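Local coordinates for protein 3-dehydroquinate dehydratase (Enterococcus faecalis, PDB 4PH6) that catalyses the third step of the chorismate pathway, the cis-dehydration of 3-dehydroquinate to 3-dehydroshikimate through an imine formed with an active-site lysine, at residues 56-61 with 93-98; 182-187 with 212-217; 133-136 with 140-143; 32-37 with 65-70; 12-15 with 19-22. All coordinates share one frame; numbering follows the deposited sequence.

Contact 1 of 5, residues 56-61 with 93-98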
# COMPACT_ATOMS: atom_id res chain seq x y z
N GLU A 56 31.93 -13.52 -7.82
CA GLU A 56 33.18 -13.96 -7.21
C GLU A 56 34.45 -13.42 -7.90
O GLU A 56 35.50 -13.28 -7.25
CB GLU A 56 33.25 -15.49 -7.15
CG GLU A 56 33.30 -16.20 -8.50
CD GLU A 56 33.28 -17.73 -8.37
OE1 GLU A 56 33.35 -18.24 -7.23
OE2 GLU A 56 33.16 -18.42 -9.40
N ASN A 57 34.37 -13.12 -9.19
CA ASN A 57 35.55 -12.66 -9.93
C ASN A 57 35.57 -11.16 -10.22
O ASN A 57 36.25 -10.73 -11.15
CB ASN A 57 35.69 -13.41 -11.26
CG ASN A 57 35.99 -14.88 -11.07
OD1 ASN A 57 36.73 -15.25 -10.15
ND2 ASN A 57 35.43 -15.72 -11.93
N VAL A 58 34.86 -10.38 -9.42
CA VAL A 58 34.61 -8.98 -9.74
C VAL A 58 35.89 -8.10 -9.73
O VAL A 58 35.90 -6.99 -10.28
CB VAL A 58 33.57 -8.39 -8.77
CG1 VAL A 58 34.20 -8.07 -7.44
CG2 VAL A 58 32.93 -7.16 -9.36
N ALA A 59 36.95 -8.62 -9.13
CA ALA A 59 38.23 -7.93 -9.12
C ALA A 59 38.93 -8.06 -10.46
O ALA A 59 39.84 -7.29 -10.76
CB ALA A 59 39.12 -8.49 -8.02
N ASP A 60 38.51 -9.03 -11.27
CA ASP A 60 39.03 -9.16 -12.62
C ASP A 60 38.12 -8.41 -13.58
O ASP A 60 37.11 -8.94 -14.06
CB ASP A 60 39.16 -10.63 -13.03
CG ASP A 60 39.93 -10.81 -14.33
OD1 ASP A 60 40.34 -9.80 -14.94
OD2 ASP A 60 40.10 -11.97 -14.77
N PHE A 61 38.48 -7.17 -13.87
CA PHE A 61 37.60 -6.23 -14.56
C PHE A 61 37.31 -6.66 -16.00
O PHE A 61 36.24 -6.36 -16.53
CB PHE A 61 38.20 -4.83 -14.52
CG PHE A 61 38.42 -4.27 -13.13
CD1 PHE A 61 37.77 -4.82 -12.03
CD2 PHE A 61 39.27 -3.20 -12.92
CE1 PHE A 61 37.96 -4.31 -10.75
CE2 PHE A 61 39.47 -2.68 -11.65
CZ PHE A 61 38.81 -3.24 -10.56
N MET A 93 30.68 -6.91 -0.42
CA MET A 93 32.12 -6.99 -0.19
C MET A 93 32.83 -5.65 -0.07
O MET A 93 32.43 -4.65 -0.69
CB MET A 93 32.79 -7.78 -1.32
CG MET A 93 32.59 -7.14 -2.67
SD MET A 93 33.42 -8.01 -4.01
CE MET A 93 35.11 -7.54 -3.73
N ALA A 94 33.90 -5.64 0.72
CA ALA A 94 34.81 -4.51 0.79
C ALA A 94 35.46 -4.27 -0.57
O ALA A 94 35.77 -5.21 -1.30
CB ALA A 94 35.86 -4.75 1.87
N PHE A 95 35.68 -3.01 -0.91
CA PHE A 95 36.19 -2.65 -2.23
C PHE A 95 36.69 -1.22 -2.10
O PHE A 95 35.97 -0.35 -1.60
CB PHE A 95 35.08 -2.75 -3.29
CG PHE A 95 35.54 -3.23 -4.65
CD1 PHE A 95 36.31 -4.38 -4.79
CD2 PHE A 95 35.14 -2.56 -5.80
CE1 PHE A 95 36.70 -4.83 -6.04
CE2 PHE A 95 35.53 -3.01 -7.06
CZ PHE A 95 36.31 -4.15 -7.17
N SER A 96 37.94 -0.99 -2.50
CA SER A 96 38.50 0.35 -2.51
C SER A 96 37.71 1.25 -3.45
O SER A 96 37.16 0.78 -4.45
CB SER A 96 39.96 0.31 -2.94
OG SER A 96 40.08 -0.09 -4.30
N GLU A 97 37.65 2.54 -3.13
CA GLU A 97 37.11 3.53 -4.06
C GLU A 97 37.77 3.43 -5.44
O GLU A 97 37.09 3.48 -6.46
CB GLU A 97 37.28 4.95 -3.49
CG GLU A 97 37.10 6.06 -4.52
CD GLU A 97 37.39 7.45 -3.96
OE1 GLU A 97 38.19 8.19 -4.58
OE2 GLU A 97 36.82 7.80 -2.91
N GLU A 98 39.10 3.27 -5.47
CA GLU A 98 39.85 3.18 -6.73
C GLU A 98 39.38 2.01 -7.59
O GLU A 98 39.18 2.16 -8.79
CB GLU A 98 41.35 3.07 -6.46
CG GLU A 98 42.24 2.88 -7.69
CD GLU A 98 43.66 2.47 -7.32
OE1 GLU A 98 43.85 2.02 -6.17
OE2 GLU A 98 44.59 2.60 -8.16
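Two loops on the C-terminal side of neighbouring barrel strands meet here: Val-58 and Phe-61, between strand 47-51 and helix 61-73, pack on Met-93 and Phe-95, just ahead of helix 97-110. Val-58 and Met-93 meet end-on, CG1 of the valine standing 3.5 Å from SD and 3.9 Å from CE of the methionine. The flexible, polarisable thioether packs on the methyl of a beta-branched residue: with chi1 at 78°, CG1 of Val-58 lies between its own backbone N and carbonyl carbon, set toward the second loop. In a (beta/alpha)8 barrel such loops surround the mouth of the active site; the side chains of Val-58 and Trp-50 are about 7 Å apart, those of Met-93 and Arg-85 about 9 Å, and Trp-50 and Arg-85 are both predicted to bind substrate. The two phenylalanines face each other across the gap and meet edge to edge, Phe-61 CE1 lying 3.9 Å from Phe-95 CZ. Val-58 O lies in the plane of the Phe-61 ring, at its hydrogen-bearing edge. A type I turn from Asn-57 to Asp-60, closed by Asp-60 N to Asn-57 O at 2.8 Å, shapes the chain at Val-58 and leads into the helix begun by Phe-61, while Phe-95 also stacks on Phe-84.

Contact 2 of 5, residues 182-187 with 212-217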
# COMPACT_ATOMS: atom_id res chain seq x y z
N THR A 182 5.55 4.69 10.82
CA THR A 182 5.81 6.10 10.53
C THR A 182 6.91 6.30 9.48
O THR A 182 6.76 7.10 8.57
CB THR A 182 6.20 6.86 11.81
OG1 THR A 182 5.15 6.78 12.76
CG2 THR A 182 6.49 8.34 11.52
N ASP A 183 8.01 5.57 9.62
CA ASP A 183 9.12 5.65 8.68
C ASP A 183 8.69 5.30 7.26
O ASP A 183 9.22 5.83 6.29
CB ASP A 183 10.27 4.72 9.10
CG ASP A 183 10.99 5.18 10.35
OD1 ASP A 183 10.85 6.36 10.76
OD2 ASP A 183 11.72 4.35 10.91
N VAL A 184 7.72 4.39 7.15
CA VAL A 184 7.24 4.00 5.83
C VAL A 184 6.45 5.16 5.22
O VAL A 184 6.58 5.45 4.04
CB VAL A 184 6.37 2.73 5.88
CG1 VAL A 184 5.98 2.31 4.45
CG2 VAL A 184 7.12 1.62 6.59
N LEU A 185 5.66 5.82 6.04
CA LEU A 185 4.94 7.00 5.60
C LEU A 185 5.92 8.10 5.20
O LEU A 185 5.72 8.79 4.21
CB LEU A 185 3.99 7.48 6.69
CG LEU A 185 2.69 6.68 6.79
CD1 LEU A 185 1.88 7.09 8.04
CD2 LEU A 185 1.86 6.87 5.53
N THR A 186 6.98 8.26 6.00
CA THR A 186 8.01 9.24 5.71
C THR A 186 8.55 9.04 4.29
O THR A 186 8.54 9.97 3.47
CB THR A 186 9.16 9.16 6.74
OG1 THR A 186 8.64 9.45 8.05
CG2 THR A 186 10.27 10.14 6.38
N LEU A 187 8.98 7.81 4.00
CA LEU A 187 9.43 7.44 2.66
C LEU A 187 8.36 7.71 1.59
O LEU A 187 8.65 8.33 0.57
CB LEU A 187 9.85 5.96 2.64
CG LEU A 187 10.51 5.41 1.37
CD1 LEU A 187 9.45 4.90 0.39
CD2 LEU A 187 11.41 6.46 0.71
N GLY A 212 8.12 -2.01 4.89
CA GLY A 212 8.03 -1.09 3.77
C GLY A 212 7.52 -1.71 2.48
O GLY A 212 7.57 -1.07 1.43
N MET A 213 7.02 -2.95 2.55
CA MET A 213 6.66 -3.71 1.36
C MET A 213 5.64 -3.02 0.44
O MET A 213 5.75 -3.08 -0.79
CB MET A 213 6.14 -5.09 1.76
CG MET A 213 5.82 -6.00 0.58
SD MET A 213 5.53 -7.71 1.10
CE MET A 213 7.16 -8.16 1.64
N ILE A 214 4.65 -2.36 1.04
CA ILE A 214 3.70 -1.54 0.29
C ILE A 214 4.35 -0.52 -0.64
O ILE A 214 3.76 -0.14 -1.64
CB ILE A 214 2.77 -0.76 1.23
CG1 ILE A 214 3.61 0.02 2.24
CG2 ILE A 214 1.82 -1.71 1.91
CD1 ILE A 214 2.85 1.09 2.97
N SER A 215 5.55 -0.05 -0.30
CA SER A 215 6.24 0.93 -1.14
C SER A 215 6.69 0.31 -2.45
O SER A 215 7.10 1.01 -3.37
CB SER A 215 7.45 1.52 -0.39
OG SER A 215 8.50 0.58 -0.25
N ARG A 216 6.62 -1.02 -2.55
CA ARG A 216 7.10 -1.69 -3.74
C ARG A 216 5.98 -1.88 -4.77
O ARG A 216 6.26 -2.25 -5.90
CB ARG A 216 7.71 -3.04 -3.39
CG ARG A 216 8.89 -2.96 -2.44
CD ARG A 216 9.62 -4.29 -2.37
NE ARG A 216 10.75 -4.29 -1.45
CZ ARG A 216 11.99 -3.91 -1.75
NH1 ARG A 216 12.27 -3.45 -2.97
NH2 ARG A 216 12.94 -3.96 -0.83
N VAL A 217 4.73 -1.60 -4.38
CA VAL A 217 3.62 -1.77 -5.31
C VAL A 217 2.82 -0.49 -5.56
O VAL A 217 1.89 -0.48 -6.39
CB VAL A 217 2.66 -2.88 -4.81
CG1 VAL A 217 3.45 -4.17 -4.54
CG2 VAL A 217 1.90 -2.42 -3.56
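Val-184 presents its two methyls to different partners on the 212-217 turn. CG1 meets the end of Ile-214, 3.7 Å from CD1, and the two side chains cross obliquely; CG2 rests over the backbone of Gly-212, 4.0 Å from CA. This division follows from chi1 of -176°, which sets CG1 opposite the backbone N and turns CG2 away from the carbonyl carbon. A beta-branched residue suits the site because it fills two directions with little torsional freedom, and glycine suits the other side because its bare CA lets the helix come close, with CA of Val-184 5.5 Å from CA of Gly-212. One turn further along the helix, Leu-187 lays CD1 against CB of Ser-215 at 4.0 Å, touching the carbon and not the hydroxyl. That hydroxyl is turned inward: Ser-215 OG gives a short bond of 2.5 Å to Gly-212 O, nearly straight on at 157° and in the carbonyl plane. The same oxygen takes the backbone N of Ser-215, so two bonds from Ser-215 converge on this one carbonyl, in a 3-10 turn that includes Arg-216, predicted to bind 3-dehydroquinate. Ser-215 OG also bonds Ser-207 N, tying the turn to strand 203-207, on which Val-184 and Leu-187 of helix 181-197 pack as well; on the subunit side, Leu-185 and Ile-214 meet Phe-222 and Thr-218 of the second subunit, respectively.

Contact 3 of 5, residues 133-136 with 140-143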
# COMPACT_ATOMS: atom_id res chain seq x y z
N GLU A 133 31.55 10.07 -19.21
CA GLU A 133 32.07 9.00 -20.05
C GLU A 133 31.00 7.92 -20.30
O GLU A 133 30.90 7.38 -21.40
CB GLU A 133 33.32 8.37 -19.44
CG GLU A 133 34.55 9.28 -19.45
CD GLU A 133 34.86 9.84 -20.82
OE1 GLU A 133 35.12 9.05 -21.76
OE2 GLU A 133 34.84 11.09 -20.98
N ALA A 134 30.19 7.60 -19.29
CA ALA A 134 29.10 6.66 -19.49
C ALA A 134 28.04 7.21 -20.44
O ALA A 134 27.58 6.49 -21.34
CB ALA A 134 28.47 6.28 -18.15
N LYS A 135 27.65 8.47 -20.26
CA LYS A 135 26.60 9.07 -21.11
C LYS A 135 27.04 9.14 -22.57
O LYS A 135 26.24 8.90 -23.47
CB LYS A 135 26.20 10.47 -20.64
CG LYS A 135 25.35 10.47 -19.38
CD LYS A 135 24.57 11.75 -19.15
CE LYS A 135 23.72 11.60 -17.88
NZ LYS A 135 22.82 12.75 -17.59
N LYS A 136 28.31 9.49 -22.77
CA LYS A 136 28.87 9.54 -24.11
C LYS A 136 28.71 8.17 -24.79
O LYS A 136 28.44 8.09 -25.99
CB LYS A 136 30.33 9.98 -24.07
CG LYS A 136 30.94 10.23 -25.42
CD LYS A 136 32.39 10.70 -25.29
CE LYS A 136 32.47 12.15 -24.81
NZ LYS A 136 32.41 13.15 -25.93
N LYS A 140 22.49 5.12 -19.68
CA LYS A 140 21.67 5.90 -18.74
C LYS A 140 22.22 5.79 -17.32
O LYS A 140 22.61 4.71 -16.87
CB LYS A 140 20.21 5.43 -18.74
CG LYS A 140 19.52 5.42 -20.09
CD LYS A 140 19.47 6.80 -20.71
CE LYS A 140 18.82 6.74 -22.09
NZ LYS A 140 19.00 8.03 -22.83
N ILE A 141 22.22 6.91 -16.61
CA ILE A 141 22.78 6.93 -15.27
C ILE A 141 21.72 6.84 -14.16
O ILE A 141 20.76 7.61 -14.13
CB ILE A 141 23.60 8.19 -15.05
CG1 ILE A 141 24.77 8.20 -16.04
CG2 ILE A 141 24.11 8.23 -13.62
CD1 ILE A 141 25.67 6.98 -15.93
N VAL A 142 21.92 5.90 -13.25
CA VAL A 142 21.08 5.84 -12.05
C VAL A 142 21.93 6.22 -10.85
O VAL A 142 22.73 5.42 -10.39
CB VAL A 142 20.46 4.44 -11.81
CG1 VAL A 142 19.58 4.46 -10.56
CG2 VAL A 142 19.65 3.99 -13.02
N LEU A 143 21.76 7.45 -10.36
CA LEU A 143 22.37 7.84 -9.09
C LEU A 143 21.48 7.31 -7.99
O LEU A 143 20.27 7.19 -8.17
CB LEU A 143 22.54 9.36 -8.96
CG LEU A 143 23.58 10.00 -9.89
CD1 LEU A 143 24.02 11.37 -9.37
CD2 LEU A 143 24.79 9.10 -10.12
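Ile-141 receives both helix residues of this contact on its ethyl arm. Its CD1 lies 3.6 Å from CB of Ala-134, the closest approach between 133-136 and 140-143. One carbon back, CG1 faces the aliphatic chain of Lys-135, which passes at about a right angle. The lysine is extended beyond CG, so alternate methylenes of its zigzag face the isoleucine: CE is 4.0 Å and CG 4.1 Å from CG1 of Ile-141. Both torsions of Ile-141 matter to this fit. With chi1 at -62° CG1 lies on the far side from the carbonyl carbon, and chi2 of -58° folds the terminal methyl round toward the alanine. A single methyl at Ala-134 lets the helix sit close to the sheet, whereas the long lysine can spend its carbons on the isoleucine and still deliver its ammonium group to Gln-168 O. This is the return of a beta-alpha-beta unit, where helix 124-136 ends and the chain turns within a few residues into strand 140-147; the contact therefore sits at the N-terminal end of the barrel strands, away from the catalytic mouth. In the next shell, NZ of Lys-135, besides its hydrogen bond to Gln-168 O, forms a long, weak ion pair with Asp-170. The other carboxylate oxygen of Asp-170 accepts the backbone N of Ile-141, so one acidic residue ahead of strand 171-176 engages both sides of the contact. Leu-116, on strand 115-119, packs against both Ala-134 and Ile-141.

Contact 4 of 5, residues 32-37 with 65-70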
# COMPACT_ATOMS: atom_id res chain seq x y z
N ASP A 32 26.00 -19.67 -13.14
CA ASP A 32 24.67 -19.40 -12.61
C ASP A 32 24.17 -18.02 -13.02
O ASP A 32 22.97 -17.81 -13.15
CB ASP A 32 24.67 -19.54 -11.09
CG ASP A 32 24.67 -20.98 -10.65
OD1 ASP A 32 25.17 -21.27 -9.55
OD2 ASP A 32 24.17 -21.82 -11.41
N ILE A 33 25.09 -17.08 -13.22
CA ILE A 33 24.71 -15.74 -13.66
C ILE A 33 24.15 -15.79 -15.09
O ILE A 33 23.13 -15.17 -15.38
CB ILE A 33 25.90 -14.75 -13.57
CG1 ILE A 33 26.11 -14.31 -12.11
CG2 ILE A 33 25.67 -13.52 -14.44
CD1 ILE A 33 27.40 -13.53 -11.87
N LEU A 34 24.80 -16.56 -15.96
CA LEU A 34 24.29 -16.75 -17.32
C LEU A 34 22.95 -17.49 -17.33
O LEU A 34 22.05 -17.12 -18.08
CB LEU A 34 25.32 -17.50 -18.18
CG LEU A 34 26.60 -16.72 -18.47
CD1 LEU A 34 27.54 -17.47 -19.42
CD2 LEU A 34 26.27 -15.33 -19.00
N ALA A 35 22.82 -18.53 -16.51
CA ALA A 35 21.57 -19.27 -16.46
C ALA A 35 20.40 -18.36 -16.08
O ALA A 35 19.36 -18.36 -16.74
CB ALA A 35 21.66 -20.45 -15.48
N GLU A 36 20.60 -17.56 -15.03
CA GLU A 36 19.55 -16.67 -14.54
C GLU A 36 19.25 -15.55 -15.54
O GLU A 36 18.14 -15.01 -15.57
CB GLU A 36 19.94 -16.10 -13.18
CG GLU A 36 20.05 -17.15 -12.09
CD GLU A 36 20.15 -16.56 -10.69
OE1 GLU A 36 19.98 -15.33 -10.53
OE2 GLU A 36 20.41 -17.34 -9.74
N ALA A 37 20.23 -15.21 -16.37
CA ALA A 37 20.02 -14.24 -17.43
C ALA A 37 19.10 -14.85 -18.47
O ALA A 37 18.12 -14.24 -18.90
CB ALA A 37 21.34 -13.84 -18.05
N CYS A 65 33.78 -7.52 -17.79
CA CYS A 65 33.34 -6.93 -19.06
C CYS A 65 32.84 -8.00 -20.03
O CYS A 65 31.80 -7.84 -20.65
CB CYS A 65 34.47 -6.12 -19.71
SG CYS A 65 34.86 -4.58 -18.85
N ASN A 66 33.60 -9.09 -20.13
CA ASN A 66 33.26 -10.20 -21.03
C ASN A 66 31.99 -10.89 -20.58
O ASN A 66 31.10 -11.18 -21.38
CB ASN A 66 34.39 -11.21 -21.10
CG ASN A 66 34.03 -12.43 -21.93
OD1 ASN A 66 34.11 -12.40 -23.16
ND2 ASN A 66 33.60 -13.50 -21.26
N LEU A 67 31.93 -11.18 -19.29
CA LEU A 67 30.74 -11.78 -18.74
C LEU A 67 29.54 -10.88 -19.00
O LEU A 67 28.44 -11.37 -19.28
CB LEU A 67 30.92 -12.03 -17.24
CG LEU A 67 29.75 -12.76 -16.58
CD1 LEU A 67 29.33 -13.94 -17.41
CD2 LEU A 67 30.10 -13.19 -15.15
N SER A 68 29.74 -9.56 -18.95
CA SER A 68 28.62 -8.64 -19.17
C SER A 68 28.10 -8.77 -20.60
O SER A 68 26.90 -8.63 -20.85
CB SER A 68 29.03 -7.19 -18.88
OG SER A 68 29.92 -6.69 -19.86
N GLN A 69 29.00 -9.08 -21.53
CA GLN A 69 28.63 -9.31 -22.93
C GLN A 69 27.74 -10.54 -23.09
O GLN A 69 26.70 -10.49 -23.76
CB GLN A 69 29.88 -9.44 -23.79
CG GLN A 69 30.36 -8.13 -24.37
CD GLN A 69 29.32 -7.47 -25.27
OE1 GLN A 69 28.51 -8.15 -25.92
NE2 GLN A 69 29.34 -6.14 -25.33
N GLN A 70 28.14 -11.64 -22.46
CA GLN A 70 27.39 -12.89 -22.48
C GLN A 70 26.03 -12.80 -21.78
O GLN A 70 25.07 -13.48 -22.18
CB GLN A 70 28.25 -13.97 -21.86
CG GLN A 70 29.57 -14.14 -22.58
CD GLN A 70 30.55 -15.01 -21.83
OE1 GLN A 70 30.68 -14.90 -20.61
NE2 GLN A 70 31.23 -15.89 -22.55
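Leu-34 and Leu-67 make the principal apolar contact between helices 30-40 and 61-73, CD2 of the first lying 3.7 Å from CD1 of the second. The torsions bring them together: chi1 of -176° swings CG of Leu-67 to the side opposite its backbone N, bringing its methyls up to the other helix although the CB itself is not aimed there. CG of Leu-34 is close too, 4.0 Å from CD1 of Leu-67. Nearer the barrel, Ile-33 CD1 and Leu-67 CD2 stand 4.3 Å apart, a looser touch, so the two branches of Leu-67 serve different partners. A second kind of contact is made by the carbon part of a polar residue. CB of Gln-70 lies 3.7 Å from Leu-34 CD2, which thus meets residues one turn apart on the neighbouring helix; glutamine suits this partly exposed place because its first carbon packs on leucine while its amide lies further out along an extended chain. The segments run in nearly the same direction, their axes 27° apart and 10.4 Å from each other at closest, as expected for successive helices on the outside of a (beta/alpha)8 barrel. No hydrogen bond crosses between them, and the polar links lead to other parts: Ser-68 OG bonds Ala-112 N, and Gln-70 O takes Arg-74 NH1. Toward the sheet, Ile-33, Leu-67 and Ser-68 all rest on Trp-50 of strand 47-51, a residue predicted to contribute to the 3-dehydroquinate site.

Contact 5 of 5, residues 12-15 with 19-22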
# COMPACT_ATOMS: atom_id res chain seq x y z
N VAL A 12 11.46 0.31 -23.35
CA VAL A 12 10.90 0.36 -22.00
C VAL A 12 10.82 1.82 -21.51
O VAL A 12 11.85 2.48 -21.34
CB VAL A 12 11.72 -0.48 -20.98
CG1 VAL A 12 11.19 -0.27 -19.55
CG2 VAL A 12 11.68 -1.96 -21.35
N ARG A 13 9.60 2.30 -21.28
CA ARG A 13 9.37 3.70 -20.94
C ARG A 13 9.35 3.92 -19.44
O ARG A 13 8.30 3.85 -18.81
CB ARG A 13 8.06 4.20 -21.56
CG ARG A 13 7.92 3.86 -23.05
CD ARG A 13 6.61 4.33 -23.67
NE ARG A 13 6.62 5.75 -23.99
CZ ARG A 13 7.12 6.26 -25.12
NH1 ARG A 13 7.66 5.46 -26.03
NH2 ARG A 13 7.08 7.57 -25.33
N ILE A 14 10.52 4.18 -18.87
CA ILE A 14 10.65 4.36 -17.43
C ILE A 14 10.25 5.78 -17.01
O ILE A 14 10.88 6.76 -17.42
CB ILE A 14 12.08 4.10 -16.98
CG1 ILE A 14 12.57 2.78 -17.57
CG2 ILE A 14 12.17 4.13 -15.45
CD1 ILE A 14 14.02 2.48 -17.29
N GLY A 15 9.21 5.87 -16.19
CA GLY A 15 8.66 7.15 -15.78
C GLY A 15 7.30 7.41 -16.41
O GLY A 15 6.81 8.54 -16.40
N PRO A 19 4.87 1.22 -13.00
CA PRO A 19 6.26 1.01 -12.60
C PRO A 19 6.87 -0.19 -13.31
O PRO A 19 6.26 -1.28 -13.31
CB PRO A 19 6.16 0.74 -11.09
CG PRO A 19 4.90 1.40 -10.67
CD PRO A 19 3.97 1.31 -11.83
N LYS A 20 8.05 -0.01 -13.87
CA LYS A 20 8.69 -1.09 -14.60
C LYS A 20 9.36 -2.02 -13.61
O LYS A 20 9.85 -1.58 -12.56
CB LYS A 20 9.69 -0.54 -15.62
CG LYS A 20 9.05 0.45 -16.60
CD LYS A 20 7.82 -0.17 -17.28
CE LYS A 20 7.17 0.77 -18.30
NZ LYS A 20 6.47 1.93 -17.68
N ILE A 21 9.35 -3.31 -13.92
CA ILE A 21 9.84 -4.30 -12.99
C ILE A 21 11.27 -4.72 -13.29
O ILE A 21 11.62 -5.03 -14.43
CB ILE A 21 8.94 -5.55 -12.96
CG1 ILE A 21 7.49 -5.15 -12.69
CG2 ILE A 21 9.42 -6.53 -11.93
CD1 ILE A 21 6.55 -6.32 -12.47
N VAL A 22 12.07 -4.72 -12.22
CA VAL A 22 13.49 -5.04 -12.24
C VAL A 22 13.76 -6.31 -11.46
O VAL A 22 13.44 -6.38 -10.27
CB VAL A 22 14.34 -3.91 -11.60
CG1 VAL A 22 15.84 -4.19 -11.78
CG2 VAL A 22 13.96 -2.55 -12.16
O HOH W 1 7.90 3.62 -15.27
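The strand bearing Val-12 and Arg-13 crosses the one that begins at Lys-20 almost perpendicularly, at 99°, with the axes 8.7 Å apart, so side chains, chiefly Lys-20, span the gap and the strands do not pair. The CG of Lys-20 lies 3.7 Å from Val-12 CG1, where the two side chains run past one another, pointing opposite ways, and 4.3 Å from CG1 of Ile-14. The lysine then bends twice, once about its CB-CG bond and again about CD-CE, which brings its ammonium group back over the backbone of the first strand. There NZ donates to Arg-13 O at 2.9 Å, from 38° above the carbonyl plane. NZ also bonds Asn-18 O in the connecting loop, and a water accepts from Gly-15 N at 2.8 Å and from Lys-20 NZ at 3.3 Å, joining the two. In type I dehydroquinases an N-terminal hairpin closes the bottom of the barrel; here strands 7-9 and 12-14 form it, and Lys-20 opens the first barrel strand, 20-25, beneath it. A lysine suits the place: its methylenes pack with Leu-47 and Leu-226 of the flanking strands, while its charge reaches carbonyl oxygens and water near the lid. Gly-15 turns the chain with a positive phi, a shape in which a CB would press on the preceding carbonyl oxygen. Arg-13 directs its guanidinium away from Lys-20, and its NE makes a salt bridge with Glu-16.

All five contacts belong to one (beta/alpha)8 barrel but to different layers of it. Contacts 2 and 3 are buried and largely aliphatic: contact 2 sets a helix on a 3-10 turn and also borders the second subunit, contact 3 a helix on the strand that follows it. Contacts 1, 4 and 5 are partly buried. Contacts 1 and 4 adjoin in sequence through helix 61-73: the first uses sulfur and aromatic rings at the catalytic end, the second leucines between outer helices. Contacts 3 and 5 share the barrel sheet at its opposite, N-terminal end, their nearest atoms about 7 Å apart. Contact 5 alone has a hydrogen bond across its segments, made by a lysine under the hairpin lid.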